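Long-range contact in E1 (Kluyveromyces marxianus, PDB 3VX6), which activates the ubiquitin-like modifiers ATG8 and ATG12 as an E1-like enzyme, setting them up for conjugation in autophagy and cytoplasm-to-vacuole transport: residues A[142-152]-A[213-221]. Residues are numbered along the deposited sequence; the frame is centred on the assembly and turned at random.
Sequences MPSFQSDGATY and AVTKNILTV
Asn217 reads the backbone of Pro143 and Phe145 with both ends of one amide, and so exemplifies how one side-chain amide on a helix can satisfy the backbone of a passing chain. The contact lies in the ATG7 N-terminal domain, where the connection between strands 135-144 and 151-159, closed by a type II beta turn at Ser147 to Ala150, passes over the start of helix 215-225 and the residues leading into it. Asn217 ND2 donates almost straight (168°) to Pro143 O at 3.0 Å, with that oxygen in the amide plane, and also to Ile120 O, so ND2 has two carbonyl acceptors. Asn217 OD1 accepts from Phe145 N at 3.2 Å, the donor standing above the carbonyl plane. Phe145 CG lies between its backbone N and carbonyl carbon (chi1 51°), which brings the ring over this amide, the two planes stacked 24° apart, with Asn217 CA over one face of the ring, offset toward its rim. A leucine in place of Asn217 would probably leave Pro143 O, Ile120 O and Phe145 N without these mates. Ser144 OG donates to Ala213 O at 2.7 Å. Near the turn, Gln146 NE2 gives a bond to Ala150 O, while the Tyr152 ring packs against Leu219 CD1. Thr220 turns its hydroxyl back into its own helix: Lys216 O accepts both Thr220 N and, at 2.8 Å, Thr220 OG1.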
loop_
_atom_site.group_PDB
_atom_site.type_symbol
_atom_site.label_atom_id
_atom_site.label_comp_id
_atom_site.label_asym_id
_atom_site.label_seq_id
_atom_site.Cartn_x
_atom_site.Cartn_y
_atom_site.Cartn_z
ATOM N N MET A 142 2.487 4.809 2.024
ATOM C CA MET A 142 1.634 3.639 1.912
ATOM C C MET A 142 1.920 3.000 3.263
ATOM O O MET A 142 2.938 2.337 3.435
ATOM C CB MET A 142 2.098 2.747 0.767
ATOM C CG MET A 142 1.175 1.581 0.512
ATOM S SD MET A 142 1.748 0.641 -0.869
ATOM C CE MET A 142 0.797 1.321 -2.223
ATOM N N PRO A 143 1.035 3.219 4.249
ATOM C CA PRO A 143 1.220 2.672 5.585
ATOM C C PRO A 143 1.601 1.219 5.654
ATOM O O PRO A 143 0.967 0.345 5.064
ATOM C CB PRO A 143 -0.106 2.970 6.267
ATOM C CG PRO A 143 -0.511 4.213 5.628
ATOM C CD PRO A 143 -0.269 3.883 4.175
ATOM N N SER A 144 2.682 1.007 6.386
ATOM C CA SER A 144 3.267 -0.293 6.633
ATOM C C SER A 144 3.355 -0.374 8.155
ATOM O O SER A 144 4.219 0.241 8.777
ATOM C CB SER A 144 4.659 -0.358 6.007
ATOM O OG SER A 144 5.385 -1.452 6.534
ATOM N N PHE A 145 2.440 -1.118 8.758
ATOM C CA PHE A 145 2.431 -1.244 10.202
ATOM C C PHE A 145 2.874 -2.612 10.666
ATOM O O PHE A 145 2.898 -3.574 9.898
ATOM C CB PHE A 145 1.039 -0.971 10.740
ATOM C CG PHE A 145 -0.026 -1.760 10.051
ATOM C CD1 PHE A 145 -0.607 -1.289 8.875
ATOM C CD2 PHE A 145 -0.452 -2.978 10.574
ATOM C CE1 PHE A 145 -1.600 -2.023 8.237
ATOM C CE2 PHE A 145 -1.437 -3.714 9.946
ATOM C CZ PHE A 145 -2.016 -3.241 8.777
ATOM N N GLN A 146 3.205 -2.678 11.948
ATOM C CA GLN A 146 3.663 -3.895 12.590
ATOM C C GLN A 146 3.715 -3.656 14.091
ATOM O O GLN A 146 3.634 -2.520 14.553
ATOM C CB GLN A 146 5.060 -4.236 12.109
ATOM C CG GLN A 146 6.077 -3.178 12.466
ATOM C CD GLN A 146 7.484 -3.680 12.325
ATOM O OE1 GLN A 146 7.974 -3.893 11.217
ATOM N NE2 GLN A 146 8.145 -3.887 13.452
ATOM N N SER A 147 3.853 -4.730 14.858
ATOM C CA SER A 147 3.957 -4.602 16.300
ATOM C C SER A 147 5.306 -3.944 16.599
ATOM O O SER A 147 6.303 -4.216 15.929
ATOM C CB SER A 147 3.889 -5.984 16.953
ATOM O OG SER A 147 4.180 -5.908 18.339
ATOM N N ASP A 148 5.334 -3.076 17.602
ATOM C CA ASP A 148 6.560 -2.374 17.986
ATOM C C ASP A 148 7.680 -3.334 18.407
ATOM O O ASP A 148 7.544 -4.085 19.375
ATOM C CB ASP A 148 6.256 -1.402 19.128
ATOM C CG ASP A 148 7.092 -0.139 19.058
ATOM O OD1 ASP A 148 6.950 0.717 19.959
ATOM O OD2 ASP A 148 7.884 -0.001 18.099
ATOM N N GLY A 149 8.790 -3.304 17.677
ATOM C CA GLY A 149 9.898 -4.183 17.995
ATOM C C GLY A 149 9.782 -5.471 17.211
ATOM O O GLY A 149 10.665 -6.333 17.250
ATOM N N ALA A 150 8.682 -5.600 16.481
ATOM C CA ALA A 150 8.451 -6.792 15.689
ATOM C C ALA A 150 9.438 -6.856 14.542
ATOM O O ALA A 150 9.901 -5.842 14.027
ATOM C CB ALA A 150 7.012 -6.822 15.158
ATOM N N THR A 151 9.770 -8.079 14.171
ATOM C CA THR A 151 10.688 -8.347 13.092
ATOM C C THR A 151 10.121 -9.596 12.428
ATOM O O THR A 151 9.247 -10.265 12.997
ATOM C CB THR A 151 12.105 -8.585 13.639
ATOM O OG1 THR A 151 12.029 -8.905 15.037
ATOM C CG2 THR A 151 12.951 -7.332 13.471
ATOM N N TYR A 152 10.586 -9.904 11.222
ATOM C CA TYR A 152 10.068 -11.063 10.512
ATOM C C TYR A 152 11.156 -11.810 9.790
ATOM O O TYR A 152 12.012 -11.199 9.157
ATOM C CB TYR A 152 9.043 -10.637 9.466
ATOM C CG TYR A 152 8.012 -9.684 9.975
ATOM C CD1 TYR A 152 6.763 -10.139 10.369
ATOM C CD2 TYR A 152 8.285 -8.316 10.085
ATOM C CE1 TYR A 152 5.805 -9.264 10.860
ATOM C CE2 TYR A 152 7.329 -7.432 10.582
ATOM C CZ TYR A 152 6.093 -7.919 10.967
ATOM O OH TYR A 152 5.133 -7.084 11.477
ATOM N N ALA A 213 6.974 -3.384 1.723
ATOM C CA ALA A 213 6.819 -3.151 3.152
ATOM C C ALA A 213 5.366 -3.347 3.584
ATOM O O ALA A 213 5.062 -3.467 4.769
ATOM C CB ALA A 213 7.289 -1.728 3.498
ATOM N N VAL A 214 4.469 -3.388 2.613
ATOM C CA VAL A 214 3.043 -3.542 2.896
ATOM C C VAL A 214 2.682 -4.957 3.370
ATOM O O VAL A 214 1.600 -5.202 3.896
ATOM C CB VAL A 214 2.217 -3.151 1.654
ATOM C CG1 VAL A 214 2.001 -4.362 0.762
ATOM C CG2 VAL A 214 0.933 -2.494 2.081
ATOM N N THR A 215 3.611 -5.887 3.183
ATOM C CA THR A 215 3.426 -7.264 3.626
ATOM C C THR A 215 3.260 -7.356 5.154
ATOM O O THR A 215 2.644 -8.297 5.682
ATOM C CB THR A 215 4.638 -8.138 3.247
ATOM O OG1 THR A 215 4.920 -8.007 1.849
ATOM C CG2 THR A 215 4.358 -9.606 3.561
ATOM N N LYS A 216 3.835 -6.385 5.857
ATOM C CA LYS A 216 3.761 -6.349 7.302
ATOM C C LYS A 216 2.336 -6.252 7.748
ATOM O O LYS A 216 1.962 -6.799 8.779
ATOM C CB LYS A 216 4.524 -5.148 7.820
ATOM C CG LYS A 216 6.044 -5.270 7.731
ATOM C CD LYS A 216 6.724 -4.005 8.281
ATOM C CE LYS A 216 8.230 -4.129 8.204
ATOM N NZ LYS A 216 8.732 -2.732 7.981
ATOM N N ASN A 217 1.575 -5.485 6.982
ATOM C CA ASN A 217 0.156 -5.311 7.214
ATOM C C ASN A 217 -0.461 -6.719 7.263
ATOM O O ASN A 217 -1.017 -7.133 8.282
ATOM C CB ASN A 217 -0.444 -4.502 6.059
ATOM C CG ASN A 217 0.220 -3.147 5.891
ATOM O OD1 ASN A 217 1.322 -2.916 6.398
ATOM N ND2 ASN A 217 -0.443 -2.247 5.181
ATOM N N ILE A 218 -0.332 -7.463 6.166
ATOM C CA ILE A 218 -0.883 -8.812 6.102
ATOM C C ILE A 218 -0.478 -9.599 7.344
ATOM O O ILE A 218 -1.333 -10.100 8.086
ATOM C CB ILE A 218 -0.400 -9.555 4.834
ATOM C CG1 ILE A 218 -0.821 -8.765 3.581
ATOM C CG2 ILE A 218 -0.947 -10.981 4.831
ATOM C CD1 ILE A 218 -0.210 -9.253 2.280
ATOM N N LEU A 219 0.824 -9.676 7.586
ATOM C CA LEU A 219 1.324 -10.389 8.749
ATOM C C LEU A 219 0.688 -9.911 10.039
ATOM O O LEU A 219 0.136 -10.692 10.795
ATOM C CB LEU A 219 2.833 -10.235 8.848
ATOM C CG LEU A 219 3.520 -10.954 7.701
ATOM C CD1 LEU A 219 4.971 -10.535 7.610
ATOM C CD2 LEU A 219 3.382 -12.450 7.924
ATOM N N THR A 220 0.762 -8.619 10.292
ATOM C CA THR A 220 0.201 -8.079 11.511
ATOM C C THR A 220 -1.282 -8.435 11.671
ATOM O O THR A 220 -1.734 -8.836 12.746
ATOM C CB THR A 220 0.392 -6.553 11.541
ATOM O OG1 THR A 220 1.791 -6.257 11.551
ATOM C CG2 THR A 220 -0.259 -5.949 12.770
ATOM N N VAL A 221 -2.050 -8.303 10.603
ATOM C CA VAL A 221 -3.460 -8.607 10.729
ATOM C C VAL A 221 -3.718 -10.098 10.874
ATOM O O VAL A 221 -4.373 -10.552 11.807
ATOM C CB VAL A 221 -4.240 -8.079 9.541
ATOM C CG1 VAL A 221 -5.683 -8.499 9.668
ATOM C CG2 VAL A 221 -4.103 -6.563 9.476
#